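Local coordinates for probable glutamine-binding lipoprotein GlnH (GLNBP) (Mycobacterium tuberculosis H37Rv, PDB 6H2T) that binds acidic amino acids such as glutamate as a solute-binding lipoprotein and probably relays their presence to protein kinase G, which controls glutamate metabolism, at residues A[208-213]-A[234-239]; A[57-62]-A[119-124]; A[166-171]-A[190-195]; A[24-29]-A[125-130]. All coordinates share one frame; numbering follows the deposited sequence.

Interaction 1 (A[208-213]-A[234-239]); sequences STDDTI and QPYGVG. With GLU (glutamic acid), chain B.
D210 and Q234 mark the nearest backbone approach of 208-213 and 234-239, with D210 CA 6.9 Å from Q234 CA. That gap is too wide for backbone pairing, and side chains bridge it. The first segment turns a corner at T209 and enters helix 211-220, putting D210 at the N-cap position, although its carboxylate makes no capping bond. The second is part of strand 233-241. Y236 sends its phenol toward the incoming D210 and T212. Y236 OH donates to D210 OD2 at 2.6 Å, meeting that oxygen on its anti side, 17° out of the carboxylate plane; ring and carboxylate planes are 38° apart. The same hydroxyl accepts from T212 OG1 at 2.7 Å. A chi1 of 42° places T212 OG1 between its backbone N and carbonyl carbon, the branch that faces the phenol. Strand 233-241 pairs with strands 118-119 and 140-149, consistent with a strand linking the two lobes of a family 3 solute-binding protein, whose ligand lies in the cleft between them. There D210 OD2 takes a second bond, from the amino nitrogen of the bound glutamate (GLU N to D210 OD2, 2.7 Å), so Y236 OH and the ligand grip one oxygen. The other, D210 OD1, lies 3.2 Å from Q234 CG. Bent at chi2, Q234 turns its amide oxygen to S124 OG and T172 OG1, which both hydrogen-bond it. I213 CD1 sits 3.5 Å from GLU CG; T209 OG1, hydrogen-bonded to S173 OG, passes that carbon at 3.6 Å.

Interaction 2 (A[57-62]-A[119-124]); sequences GLDIGS and VVKTMS. With GLU (glutamic acid), chain B.
K121 reaches D59 because its side chain leaves the backbone with CG opposite N (chi1 -164°), stays extended as far as CE and bends at chi4 (-62°), so that CE passes close to the D59 carboxylate and NZ comes to rest beside it, among three waters. D59 itself folds into an Asx turn: G61 N donates to D59 OD1 at 2.9 Å, approaching from above the carboxylate plane. Just before it, G57 and V119 form a parallel beta bridge joining strands 54-58 and 118-119 of the central mixed sheet, with V120 N donating to G57 O at 3.2 Å. Beyond this bridge 119-124 leaves regular structure and becomes a pocket loop. The D59-K121 salt bridge is long, 3.5 Å from D59 OD1 to K121 NZ. One water links D59 OD1, S62 OG and K121 NZ; another joins S62 OG and K121 NZ to T122 OG1, extending the polar network to the ligand site. The aliphatic part of K121 runs past L58 CA, while L58 CB sits 3.4 Å from V120 O, a buried carbonyl that has no hydrogen-bond partner in the model. T122 and S124 then hold the bound glutamate. Its amino group donates to T122 O (2.7 Å from GLU N) and to S124 OG, and T122 OG1 donates to GLU OE2 at 2.9 Å. At the alpha-carboxylate, next to the amino group, S124 N donates to GLU OXT, 2.9 Å away with an N-H...O angle of 163°.

Interaction 3 (A[166-171]-A[190-195]); sequences CVARGT and VNWADC. With GLU (glutamic acid), chain B.
W192 lays one face of its indole on A168: A168 CB stands 3.7 Å above the plane, offset toward the rim, in a CH-pi contact, and A168 N lies over the same face, 3.2 Å from W192 CH2. Across the ring plane, T209 and I213 pack from the other side. At the edge, W192 NE1 donates to GLU OE1 at 2.8 Å, nearly straight at 174°, and C166 O lies near the ring plane at the benzo edge, by CZ3. V167 CB (3.9 Å from W192 CH2) and T171 CG2 (3.9 Å from W192 CZ2) meet the benzo part obliquely. The contact joins strand 164-168 to helix 192-200, the crossover helix between strands 185-189 and 206-208, which flank 164-168 in parallel: a beta-alpha-beta connection passing over 164-168. N191 and D194 form a capping box at the helix start: D194 N donates to N191 OD1, and N191 N to D194 OD2. Further along, C166 SG and C195 SG form a disulfide, with a chi3 of -80°. A covalent link thus fixes helix to strand beside the packed indole, consistent with W192 presenting its N-H to the ligand's side-chain carboxylate in a settled direction, as a neutral donor.

Interaction 4 (A[24-29]-A[125-130]); sequences QDCDPT and ITCERR. With GLU (glutamic acid), chain B.
R130 approaches P28 from the weakly bonded helix 127-130. From CB, which points toward the loop, the chain stays stretched through CG and CD to NE; CD is the first to touch, 3.4 Å from P28 O. R130 NE then donates to that carbonyl oxygen at 2.7 Å (153°), in the carbonyl plane and at the edge of the guanidinium. A chi4 of -81° swings the end of the group so that R130 NH2 donates to a water at 2.9 Å; this water also makes a weak bond to T29 O. R130 NH1 goes to N134 OD1, so the guanidinium joins the 24-29 loop to strand 133-135. Behind the polar bond, P28 CB packs on I125 CG2 at 3.9 Å and P28 CD lies 3.8 Å from C127 SG. A disulfide, C26 SG to C127 SG, ties the exposed end of the contact covalently. T126 is the N-cap of the short helix, T126 OG1 accepting from R129 N at 3.0 Å. R129 leaves the loop contact altogether and extends into the pocket, where R129 NH1 donates to GLU OXT at 2.8 Å and R129 NH2 to GLU O at 3.1 Å, a two-pronged grip on the alpha-carboxylate. The chemistry implies that a covalent link and a charged donor bond tie the N-terminal loop to the helix carrying R129, whose positive charge would balance the ligand's alpha-carboxylate.

Overall arrangement
All four interactions meet at the bound glutamate, each supplying different groups to it. Interactions 1 and 2 lie closest, centres about 9 Å apart, and share the central sheet, where G239 N is 2.9 Å from V119 O. Interaction 3, its centre about 13 Å from that of interaction 1 and 12 Å from that of interaction 2, touches the former where T209 OG1 lies 3.2 Å from W192 CZ2 and the latter where G61 O lies 3.6 Å from A193 CB. Interaction 4 is farthest from interaction 3, about 22 Å between centres, yet continues directly from interaction 2: S124 O is 2.9 Å from R129 NH1. It joins interaction 1 through P235 O and I125 N, 2.8 Å apart.

Interaction 1 (A[208-213]-A[234-239])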
loop_
_atom_site.group_PDB
_atom_site.type_symbol
_atom_site.label_atom_id
_atom_site.label_comp_id
_atom_site.label_asym_id
_atom_site.label_seq_id
_atom_site.Cartn_x
_atom_site.Cartn_y
_atom_site.Cartn_z
ATOM N N SER A 208 -5.126 13.126 -1.176
ATOM C CA SER A 208 -5.651 12.206 -2.181
ATOM C C SER A 208 -4.777 10.962 -2.282
ATOM O O SER A 208 -3.594 11.065 -2.610
ATOM C CB SER A 208 -5.771 12.877 -3.551
ATOM O OG SER A 208 -6.316 11.936 -4.483
ATOM N N THR A 209 -5.360 9.799 -1.995
ATOM C CA THR A 209 -4.675 8.517 -2.130
ATOM C C THR A 209 -5.720 7.412 -2.034
ATOM O O THR A 209 -6.931 7.674 -2.055
ATOM C CB THR A 209 -3.558 8.352 -1.085
ATOM O OG1 THR A 209 -2.769 7.194 -1.405
ATOM C CG2 THR A 209 -4.112 8.202 0.345
ATOM N N ASP A 210 -5.236 6.174 -1.933
ATOM C CA ASP A 210 -6.089 4.993 -1.831
ATOM C C ASP A 210 -7.179 5.190 -0.785
ATOM O O ASP A 210 -6.892 5.594 0.347
ATOM C CB ASP A 210 -5.247 3.784 -1.419
ATOM C CG ASP A 210 -4.041 3.558 -2.308
ATOM O OD1 ASP A 210 -3.860 4.273 -3.312
ATOM O OD2 ASP A 210 -3.261 2.642 -1.967
ATOM N N ASP A 211 -8.422 4.835 -1.149
ATOM C CA ASP A 211 -9.524 5.030 -0.208
ATOM C C ASP A 211 -9.344 4.195 1.052
ATOM O O ASP A 211 -9.810 4.591 2.126
ATOM C CB ASP A 211 -10.880 4.747 -0.881
ATOM C CG ASP A 211 -11.006 3.338 -1.519
ATOM O OD1 ASP A 211 -10.043 2.543 -1.609
ATOM O OD2 ASP A 211 -12.144 3.036 -1.952
ATOM N N THR A 212 -8.658 3.057 0.939
ATOM C CA THR A 212 -8.250 2.261 2.100
ATOM C C THR A 212 -7.445 3.087 3.097
ATOM O O THR A 212 -7.745 3.109 4.298
ATOM C CB THR A 212 -7.394 1.099 1.604
ATOM O OG1 THR A 212 -6.509 1.627 0.606
ATOM C CG2 THR A 212 -8.267 0.006 0.989
ATOM N N ILE A 213 -6.373 3.734 2.617
ATOM C CA ILE A 213 -5.549 4.569 3.490
ATOM C C ILE A 213 -6.347 5.760 4.015
ATOM O O ILE A 213 -6.247 6.115 5.201
ATOM C CB ILE A 213 -4.286 5.019 2.733
ATOM C CG1 ILE A 213 -3.395 3.805 2.433
ATOM C CG2 ILE A 213 -3.531 6.134 3.502
ATOM C CD1 ILE A 213 -2.301 4.099 1.408
ATOM N N GLN A 234 -5.963 0.697 -7.650
ATOM C CA GLN A 234 -4.752 0.415 -6.880
ATOM C C GLN A 234 -4.760 -1.036 -6.427
ATOM O O GLN A 234 -5.201 -1.351 -5.308
ATOM C CB GLN A 234 -4.632 1.345 -5.672
ATOM C CG GLN A 234 -4.873 2.806 -5.974
ATOM C CD GLN A 234 -3.762 3.449 -6.798
ATOM O OE1 GLN A 234 -2.583 3.071 -6.716
ATOM N NE2 GLN A 234 -4.132 4.441 -7.578
ATOM N N PRO A 235 -4.260 -1.949 -7.253
ATOM C CA PRO A 235 -4.234 -3.358 -6.845
ATOM C C PRO A 235 -2.972 -3.685 -6.063
ATOM O O PRO A 235 -1.866 -3.628 -6.614
ATOM C CB PRO A 235 -4.297 -4.109 -8.181
ATOM C CG PRO A 235 -3.600 -3.171 -9.165
ATOM C CD PRO A 235 -3.780 -1.752 -8.634
ATOM N N TYR A 236 -3.129 -4.035 -4.784
ATOM C CA TYR A 236 -1.983 -4.241 -3.900
ATOM C C TYR A 236 -1.340 -5.591 -4.158
ATOM O O TYR A 236 -2.028 -6.619 -4.199
ATOM C CB TYR A 236 -2.394 -4.206 -2.432
ATOM C CG TYR A 236 -2.845 -2.871 -1.902
ATOM C CD1 TYR A 236 -2.833 -1.725 -2.696
ATOM C CD2 TYR A 236 -3.286 -2.762 -0.596
ATOM C CE1 TYR A 236 -3.264 -0.499 -2.187
ATOM C CE2 TYR A 236 -3.705 -1.551 -0.083
ATOM C CZ TYR A 236 -3.690 -0.433 -0.876
ATOM O OH TYR A 236 -4.104 0.764 -0.341
ATOM N N GLY A 237 -0.013 -5.603 -4.239
ATOM C CA GLY A 237 0.725 -6.845 -4.296
ATOM C C GLY A 237 1.814 -6.837 -3.243
ATOM O O GLY A 237 2.229 -5.788 -2.756
ATOM N N VAL A 238 2.250 -8.033 -2.870
ATOM C CA VAL A 238 3.467 -8.169 -2.072
ATOM C C VAL A 238 4.655 -7.957 -2.999
ATOM O O VAL A 238 4.787 -8.641 -4.020
ATOM C CB VAL A 238 3.526 -9.545 -1.395
ATOM C CG1 VAL A 238 4.835 -9.708 -0.628
ATOM C CG2 VAL A 238 2.318 -9.736 -0.466
ATOM N N GLY A 239 5.514 -6.999 -2.656
ATOM C CA GLY A 239 6.671 -6.690 -3.496
ATOM C C GLY A 239 7.825 -7.612 -3.157
ATOM O O GLY A 239 8.102 -7.890 -1.991
HETATM N N GLU B . -0.904 2.314 -3.224
HETATM C CA GLU B . -0.294 3.481 -3.879
HETATM C C GLU B . 1.174 3.208 -4.199
HETATM O O GLU B . 1.995 4.119 -4.367
HETATM C CB GLU B . -0.430 4.744 -3.002
HETATM C CG GLU B . -0.378 4.512 -1.493
HETATM C CD GLU B . 0.975 4.021 -1.008
HETATM O OE1 GLU B . 1.657 4.747 -0.237
HETATM O OE2 GLU B . 1.341 2.886 -1.366
HETATM O OXT GLU B . 1.547 2.034 -4.295
#

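Interaction 2 (A[57-62]-A[119-124])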
loop_
_atom_site.group_PDB
_atom_site.type_symbol
_atom_site.label_atom_id
_atom_site.label_comp_id
_atom_site.label_asym_id
_atom_site.label_seq_id
_atom_site.Cartn_x
_atom_site.Cartn_y
_atom_site.Cartn_z
ATOM N N GLY A 57 9.392 -5.188 4.763
ATOM C CA GLY A 57 9.466 -3.740 4.624
ATOM C C GLY A 57 8.094 -3.099 4.678
ATOM O O GLY A 57 7.172 -3.524 3.977
ATOM N N LEU A 58 7.962 -2.074 5.514
ATOM C CA LEU A 58 6.723 -1.298 5.658
ATOM C C LEU A 58 7.084 -0.094 6.526
ATOM O O LEU A 58 8.261 0.119 6.819
ATOM C CB LEU A 58 5.589 -2.142 6.241
ATOM C CG LEU A 58 5.931 -3.088 7.396
ATOM C CD1 LEU A 58 6.274 -2.337 8.690
ATOM C CD2 LEU A 58 4.762 -4.028 7.610
ATOM N N ASP A 59 6.103 0.708 6.936
ATOM C CA ASP A 59 6.421 1.763 7.911
ATOM C C ASP A 59 5.260 1.866 8.892
ATOM O O ASP A 59 4.390 0.993 8.935
ATOM C CB ASP A 59 6.836 3.078 7.213
ATOM C CG ASP A 59 5.675 3.923 6.667
ATOM O OD1 ASP A 59 4.472 3.608 6.823
ATOM O OD2 ASP A 59 6.018 4.962 6.041
ATOM N N ILE A 60 5.266 2.882 9.757
ATOM C CA ILE A 60 4.192 2.934 10.743
ATOM C C ILE A 60 3.319 4.154 10.497
ATOM O O ILE A 60 2.684 4.671 11.419
ATOM C CB ILE A 60 4.726 2.904 12.188
ATOM C CG1 ILE A 60 5.708 4.045 12.444
ATOM C CG2 ILE A 60 5.385 1.551 12.477
ATOM C CD1 ILE A 60 6.076 4.204 13.927
ATOM N N GLY A 61 3.241 4.595 9.246
ATOM C CA GLY A 61 2.478 5.784 8.914
ATOM C C GLY A 61 1.138 5.565 8.243
ATOM O O GLY A 61 0.538 6.543 7.775
ATOM N N SER A 62 0.628 4.326 8.195
ATOM C CA SER A 62 -0.628 4.007 7.506
ATOM C C SER A 62 -1.582 3.299 8.463
ATOM O O SER A 62 -1.617 2.071 8.537
ATOM C CB SER A 62 -0.373 3.154 6.269
ATOM O OG SER A 62 0.387 3.887 5.319
ATOM N N VAL A 119 8.068 -6.662 0.639
ATOM C CA VAL A 119 7.425 -5.406 1.039
ATOM C C VAL A 119 5.931 -5.671 1.086
ATOM O O VAL A 119 5.348 -6.155 0.107
ATOM C CB VAL A 119 7.751 -4.262 0.066
ATOM C CG1 VAL A 119 6.860 -3.023 0.343
ATOM C CG2 VAL A 119 9.228 -3.893 0.139
ATOM N N VAL A 120 5.311 -5.407 2.234
ATOM C CA VAL A 120 3.860 -5.405 2.349
ATOM C C VAL A 120 3.510 -4.023 2.883
ATOM O O VAL A 120 3.515 -3.785 4.092
ATOM C CB VAL A 120 3.322 -6.521 3.247
ATOM C CG1 VAL A 120 1.809 -6.670 3.041
ATOM C CG2 VAL A 120 4.046 -7.868 2.950
ATOM N N LYS A 121 3.261 -3.085 1.964
ATOM C CA LYS A 121 3.058 -1.683 2.327
ATOM C C LYS A 121 2.243 -1.034 1.209
ATOM O O LYS A 121 2.782 -0.265 0.404
ATOM C CB LYS A 121 4.387 -0.955 2.539
ATOM C CG LYS A 121 4.242 0.370 3.284
ATOM C CD LYS A 121 5.378 1.331 2.942
ATOM C CE LYS A 121 5.228 2.633 3.710
ATOM N NZ LYS A 121 3.959 3.355 3.353
ATOM N N THR A 122 0.949 -1.376 1.202
ATOM C CA THR A 122 -0.057 -0.924 0.246
ATOM C C THR A 122 0.510 -0.736 -1.156
ATOM O O THR A 122 0.259 0.290 -1.793
ATOM C CB THR A 122 -0.725 0.379 0.730
ATOM O OG1 THR A 122 0.257 1.419 0.927
ATOM C CG2 THR A 122 -1.472 0.140 2.043
ATOM N N MET A 123 1.239 -1.722 -1.669
ATOM C CA MET A 123 2.081 -1.482 -2.842
ATOM C C MET A 123 1.315 -1.796 -4.121
ATOM O O MET A 123 1.156 -2.961 -4.501
ATOM C CB MET A 123 3.367 -2.295 -2.759
ATOM C CG MET A 123 4.395 -1.791 -3.750
ATOM S SD MET A 123 6.002 -2.518 -3.436
ATOM C CE MET A 123 6.980 -1.726 -4.709
ATOM N N SER A 124 0.879 -0.746 -4.816
ATOM C CA SER A 124 0.177 -0.929 -6.082
ATOM C C SER A 124 1.063 -1.614 -7.118
ATOM O O SER A 124 2.229 -1.245 -7.313
ATOM C CB SER A 124 -0.309 0.416 -6.610
ATOM O OG SER A 124 -1.328 0.899 -5.749
HETATM N N GLU B . -0.904 2.314 -3.224
HETATM C CA GLU B . -0.294 3.481 -3.879
HETATM C C GLU B . 1.174 3.208 -4.199
HETATM O O GLU B . 1.995 4.119 -4.367
HETATM C CB GLU B . -0.430 4.744 -3.002
HETATM C CG GLU B . -0.378 4.512 -1.493
HETATM C CD GLU B . 0.975 4.021 -1.008
HETATM O OE1 GLU B . 1.657 4.747 -0.237
HETATM O OE2 GLU B . 1.341 2.886 -1.366
HETATM O OXT GLU B . 1.547 2.034 -4.295
HETATM O O HOH W 1 5.697 6.141 3.495
HETATM O O HOH W 2 2.637 5.473 5.372
HETATM O O HOH W 3 1.133 2.108 3.458
#

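Interaction 3 (A[166-171]-A[190-195])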
loop_
_atom_site.group_PDB
_atom_site.type_symbol
_atom_site.label_atom_id
_atom_site.label_comp_id
_atom_site.label_asym_id
_atom_site.label_seq_id
_atom_site.Cartn_x
_atom_site.Cartn_y
_atom_site.Cartn_z
ATOM N N CYS A 166 -2.115 16.983 -0.441
ATOM C CA CYS A 166 -0.976 16.254 0.110
ATOM C C CYS A 166 -0.923 14.825 -0.419
ATOM O O CYS A 166 -1.945 14.134 -0.462
ATOM C CB CYS A 166 -1.054 16.216 1.637
ATOM S SG CYS A 166 0.360 15.452 2.489
ATOM N N VAL A 167 0.286 14.386 -0.804
ATOM C CA VAL A 167 0.588 12.996 -1.144
ATOM C C VAL A 167 1.939 12.635 -0.546
ATOM O O VAL A 167 2.812 13.489 -0.393
ATOM C CB VAL A 167 0.649 12.744 -2.672
ATOM C CG1 VAL A 167 -0.723 12.929 -3.313
ATOM C CG2 VAL A 167 1.693 13.676 -3.314
ATOM N N ALA A 168 2.128 11.351 -0.239
ATOM C CA ALA A 168 3.473 10.888 0.096
ATOM C C ALA A 168 4.336 10.775 -1.161
ATOM O O ALA A 168 3.865 10.367 -2.225
ATOM C CB ALA A 168 3.401 9.536 0.816
ATOM N N ARG A 169 5.617 11.124 -1.027
ATOM C CA ARG A 169 6.554 10.953 -2.131
ATOM C C ARG A 169 6.667 9.481 -2.508
ATOM O O ARG A 169 6.512 8.588 -1.669
ATOM C CB ARG A 169 7.927 11.505 -1.752
ATOM C CG ARG A 169 7.911 13.031 -1.712
ATOM C CD ARG A 169 9.282 13.620 -1.479
ATOM N NE ARG A 169 9.705 13.469 -0.090
ATOM C CZ ARG A 169 9.279 14.235 0.912
ATOM N NH1 ARG A 169 8.417 15.223 0.679
ATOM N NH2 ARG A 169 9.728 14.023 2.148
ATOM N N GLY A 170 6.915 9.238 -3.798
ATOM C CA GLY A 170 7.136 7.875 -4.262
ATOM C C GLY A 170 5.889 7.042 -4.449
ATOM O O GLY A 170 5.971 5.809 -4.399
ATOM N N THR A 171 4.735 7.671 -4.670
ATOM C CA THR A 171 3.465 6.970 -4.742
ATOM C C THR A 171 2.799 7.159 -6.097
ATOM O O THR A 171 3.044 8.137 -6.820
ATOM C CB THR A 171 2.489 7.450 -3.646
ATOM O OG1 THR A 171 2.261 8.868 -3.789
ATOM C CG2 THR A 171 3.049 7.149 -2.264
ATOM N N VAL A 190 6.665 12.366 3.805
ATOM C CA VAL A 190 7.264 11.036 3.872
ATOM C C VAL A 190 6.188 9.959 3.918
ATOM O O VAL A 190 6.279 8.950 3.214
ATOM C CB VAL A 190 8.201 10.921 5.085
ATOM C CG1 VAL A 190 8.724 9.476 5.211
ATOM C CG2 VAL A 190 9.363 11.888 4.953
ATOM N N ASN A 191 5.167 10.134 4.759
ATOM C CA ASN A 191 4.177 9.077 4.922
ATOM C C ASN A 191 2.785 9.669 5.100
ATOM O O ASN A 191 2.599 10.885 5.217
ATOM C CB ASN A 191 4.541 8.138 6.089
ATOM C CG ASN A 191 4.594 8.846 7.430
ATOM O OD1 ASN A 191 3.644 9.505 7.827
ATOM N ND2 ASN A 191 5.700 8.682 8.146
ATOM N N TRP A 192 1.790 8.782 5.121
ATOM C CA TRP A 192 0.411 9.251 5.059
ATOM C C TRP A 192 -0.030 9.885 6.369
ATOM O O TRP A 192 -0.840 10.821 6.358
ATOM C CB TRP A 192 -0.491 8.093 4.613
ATOM C CG TRP A 192 -0.180 7.769 3.172
ATOM C CD1 TRP A 192 0.458 6.667 2.692
ATOM C CD2 TRP A 192 -0.437 8.610 2.044
ATOM N NE1 TRP A 192 0.596 6.758 1.321
ATOM C CE2 TRP A 192 0.048 7.938 0.899
ATOM C CE3 TRP A 192 -1.047 9.863 1.884
ATOM C CZ2 TRP A 192 -0.050 8.481 -0.386
ATOM C CZ3 TRP A 192 -1.137 10.407 0.600
ATOM C CH2 TRP A 192 -0.633 9.719 -0.510
ATOM N N ALA A 193 0.527 9.433 7.498
ATOM C CA ALA A 193 0.255 10.097 8.766
ATOM C C ALA A 193 0.667 11.562 8.730
ATOM O O ALA A 193 0.021 12.410 9.368
ATOM C CB ALA A 193 0.979 9.365 9.898
ATOM N N ASP A 194 1.739 11.882 7.990
ATOM C CA ASP A 194 2.175 13.273 7.878
ATOM C C ASP A 194 1.142 14.123 7.145
ATOM O O ASP A 194 0.988 15.313 7.452
ATOM C CB ASP A 194 3.525 13.364 7.151
ATOM C CG ASP A 194 4.650 12.660 7.891
ATOM O OD1 ASP A 194 4.599 12.566 9.128
ATOM O OD2 ASP A 194 5.596 12.192 7.220
ATOM N N CYS A 195 0.468 13.550 6.139
ATOM C CA CYS A 195 -0.621 14.274 5.484
ATOM C C CYS A 195 -1.740 14.574 6.463
ATOM O O CYS A 195 -2.334 15.658 6.428
ATOM C CB CYS A 195 -1.185 13.479 4.307
ATOM S SG CYS A 195 -0.136 13.444 2.839
HETATM N N GLU B . -0.904 2.314 -3.224
HETATM C CA GLU B . -0.294 3.481 -3.879
HETATM C C GLU B . 1.174 3.208 -4.199
HETATM O O GLU B . 1.995 4.119 -4.367
HETATM C CB GLU B . -0.430 4.744 -3.002
HETATM C CG GLU B . -0.378 4.512 -1.493
HETATM C CD GLU B . 0.975 4.021 -1.008
HETATM O OE1 GLU B . 1.657 4.747 -0.237
HETATM O OE2 GLU B . 1.341 2.886 -1.366
HETATM O OXT GLU B . 1.547 2.034 -4.295
HETATM O O HOH W 4 7.716 8.493 0.834
#

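Interaction 4 (A[24-29]-A[125-130])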
loop_
_atom_site.group_PDB
_atom_site.type_symbol
_atom_site.label_atom_id
_atom_site.label_comp_id
_atom_site.label_asym_id
_atom_site.label_seq_id
_atom_site.Cartn_x
_atom_site.Cartn_y
_atom_site.Cartn_z
ATOM N N GLN A 24 0.005 1.017 -20.295
ATOM C CA GLN A 24 -0.969 1.389 -19.280
ATOM C C GLN A 24 -1.093 0.163 -18.407
ATOM O O GLN A 24 -0.641 0.115 -17.275
ATOM C CB GLN A 24 -2.218 1.918 -19.973
ATOM C CG GLN A 24 -2.609 1.011 -21.100
ATOM C CD GLN A 24 -3.643 1.595 -21.925
ATOM O OE1 GLN A 24 -3.790 2.801 -21.923
ATOM N NE2 GLN A 24 -4.455 0.762 -22.579
ATOM N N ASP A 25 -1.610 -0.883 -19.053
ATOM C CA ASP A 25 -1.587 -2.235 -18.526
ATOM C C ASP A 25 -0.733 -3.103 -19.453
ATOM O O ASP A 25 -0.979 -3.167 -20.661
ATOM C CB ASP A 25 -3.019 -2.725 -18.343
ATOM C CG ASP A 25 -3.680 -1.971 -17.194
ATOM O OD1 ASP A 25 -3.957 -0.761 -17.389
ATOM O OD2 ASP A 25 -3.824 -2.536 -16.099
ATOM N N CYS A 26 0.367 -3.631 -18.903
ATOM C CA CYS A 26 1.089 -4.786 -19.419
ATOM C C CYS A 26 0.502 -6.060 -18.841
ATOM O O CYS A 26 1.213 -7.056 -18.656
ATOM C CB CYS A 26 2.574 -4.695 -19.066
ATOM S SG CYS A 26 2.774 -4.455 -17.279
ATOM N N ASP A 27 -0.776 -6.007 -18.488
ATOM C CA ASP A 27 -1.396 -6.990 -17.611
ATOM C C ASP A 27 -0.585 -7.110 -16.323
ATOM O O ASP A 27 -0.127 -8.210 -15.971
ATOM C CB ASP A 27 -1.522 -8.336 -18.308
ATOM C CG ASP A 27 -2.547 -9.221 -17.664
ATOM O OD1 ASP A 27 -3.311 -8.712 -16.818
ATOM O OD2 ASP A 27 -2.588 -10.425 -17.997
ATOM N N PRO A 28 -0.379 -6.009 -15.593
ATOM C CA PRO A 28 0.565 -6.055 -14.469
ATOM C C PRO A 28 0.158 -7.003 -13.355
ATOM O O PRO A 28 1.043 -7.504 -12.652
ATOM C CB PRO A 28 0.599 -4.599 -13.976
ATOM C CG PRO A 28 -0.696 -4.023 -14.417
ATOM C CD PRO A 28 -1.021 -4.687 -15.716
ATOM N N THR A 29 -1.142 -7.265 -13.159
ATOM C CA THR A 29 -1.547 -8.033 -11.983
ATOM C C THR A 29 -1.374 -9.539 -12.144
ATOM O O THR A 29 -1.538 -10.263 -11.159
ATOM C CB THR A 29 -3.004 -7.743 -11.603
ATOM O OG1 THR A 29 -3.888 -8.164 -12.650
ATOM C CG2 THR A 29 -3.195 -6.264 -11.326
ATOM N N ILE A 125 0.494 -2.613 -7.788
ATOM C CA ILE A 125 1.179 -3.328 -8.863
ATOM C C ILE A 125 1.031 -2.520 -10.146
ATOM O O ILE A 125 -0.088 -2.286 -10.612
ATOM C CB ILE A 125 0.591 -4.734 -9.051
ATOM C CG1 ILE A 125 0.658 -5.529 -7.744
ATOM C CG2 ILE A 125 1.297 -5.457 -10.207
ATOM C CD1 ILE A 125 -0.307 -6.711 -7.702
ATOM N N THR A 126 2.153 -2.096 -10.726
ATOM C CA THR A 126 2.122 -1.313 -11.955
ATOM C C THR A 126 3.143 -1.860 -12.943
ATOM O O THR A 126 4.115 -2.520 -12.569
ATOM C CB THR A 126 2.424 0.184 -11.727
ATOM O OG1 THR A 126 3.810 0.347 -11.391
ATOM C CG2 THR A 126 1.544 0.771 -10.615
ATOM N N CYS A 127 2.909 -1.557 -14.223
ATOM C CA CYS A 127 3.836 -1.968 -15.271
ATOM C C CYS A 127 5.211 -1.347 -15.083
ATOM O O CYS A 127 6.233 -2.015 -15.290
ATOM C CB CYS A 127 3.263 -1.586 -16.627
ATOM S SG CYS A 127 1.885 -2.641 -17.036
ATOM N N GLU A 128 5.258 -0.068 -14.704
ATOM C CA GLU A 128 6.541 0.586 -14.453
ATOM C C GLU A 128 7.295 -0.109 -13.327
ATOM O O GLU A 128 8.492 -0.387 -13.444
ATOM C CB GLU A 128 6.318 2.063 -14.114
ATOM C CG GLU A 128 7.563 2.914 -14.202
ATOM C CD GLU A 128 8.019 3.108 -15.637
ATOM O OE1 GLU A 128 7.152 3.306 -16.513
ATOM O OE2 GLU A 128 9.240 3.046 -15.894
ATOM N N ARG A 129 6.607 -0.394 -12.222
ATOM C CA ARG A 129 7.279 -1.063 -11.113
ATOM C C ARG A 129 7.711 -2.479 -11.476
ATOM O O ARG A 129 8.749 -2.943 -10.998
ATOM C CB ARG A 129 6.380 -1.077 -9.879
ATOM C CG ARG A 129 6.253 0.299 -9.272
ATOM C CD ARG A 129 5.124 0.361 -8.283
ATOM N NE ARG A 129 5.029 1.708 -7.734
ATOM C CZ ARG A 129 4.243 2.036 -6.713
ATOM N NH1 ARG A 129 3.469 1.119 -6.132
ATOM N NH2 ARG A 129 4.223 3.297 -6.287
ATOM N N ARG A 130 6.939 -3.179 -12.309
ATOM C CA ARG A 130 7.308 -4.539 -12.682
ATOM C C ARG A 130 8.563 -4.610 -13.540
ATOM O O ARG A 130 9.092 -5.708 -13.728
ATOM C CB ARG A 130 6.151 -5.212 -13.409
ATOM C CG ARG A 130 5.182 -5.893 -12.463
ATOM C CD ARG A 130 4.385 -6.951 -13.195
ATOM N NE ARG A 130 3.666 -7.871 -12.307
ATOM C CZ ARG A 130 4.215 -8.922 -11.705
ATOM N NH1 ARG A 130 5.510 -9.177 -11.855
ATOM N NH2 ARG A 130 3.468 -9.719 -10.950
HETATM N N GLU B . -0.904 2.314 -3.224
HETATM C CA GLU B . -0.294 3.481 -3.879
HETATM C C GLU B . 1.174 3.208 -4.199
HETATM O O GLU B . 1.995 4.119 -4.367
HETATM C CB GLU B . -0.430 4.744 -3.002
HETATM C CG GLU B . -0.378 4.512 -1.493
HETATM C CD GLU B . 0.975 4.021 -1.008
HETATM O OE1 GLU B . 1.657 4.747 -0.237
HETATM O OE2 GLU B . 1.341 2.886 -1.366
HETATM O OXT GLU B . 1.547 2.034 -4.295
HETATM O O HOH W 5 0.858 -9.372 -9.817
#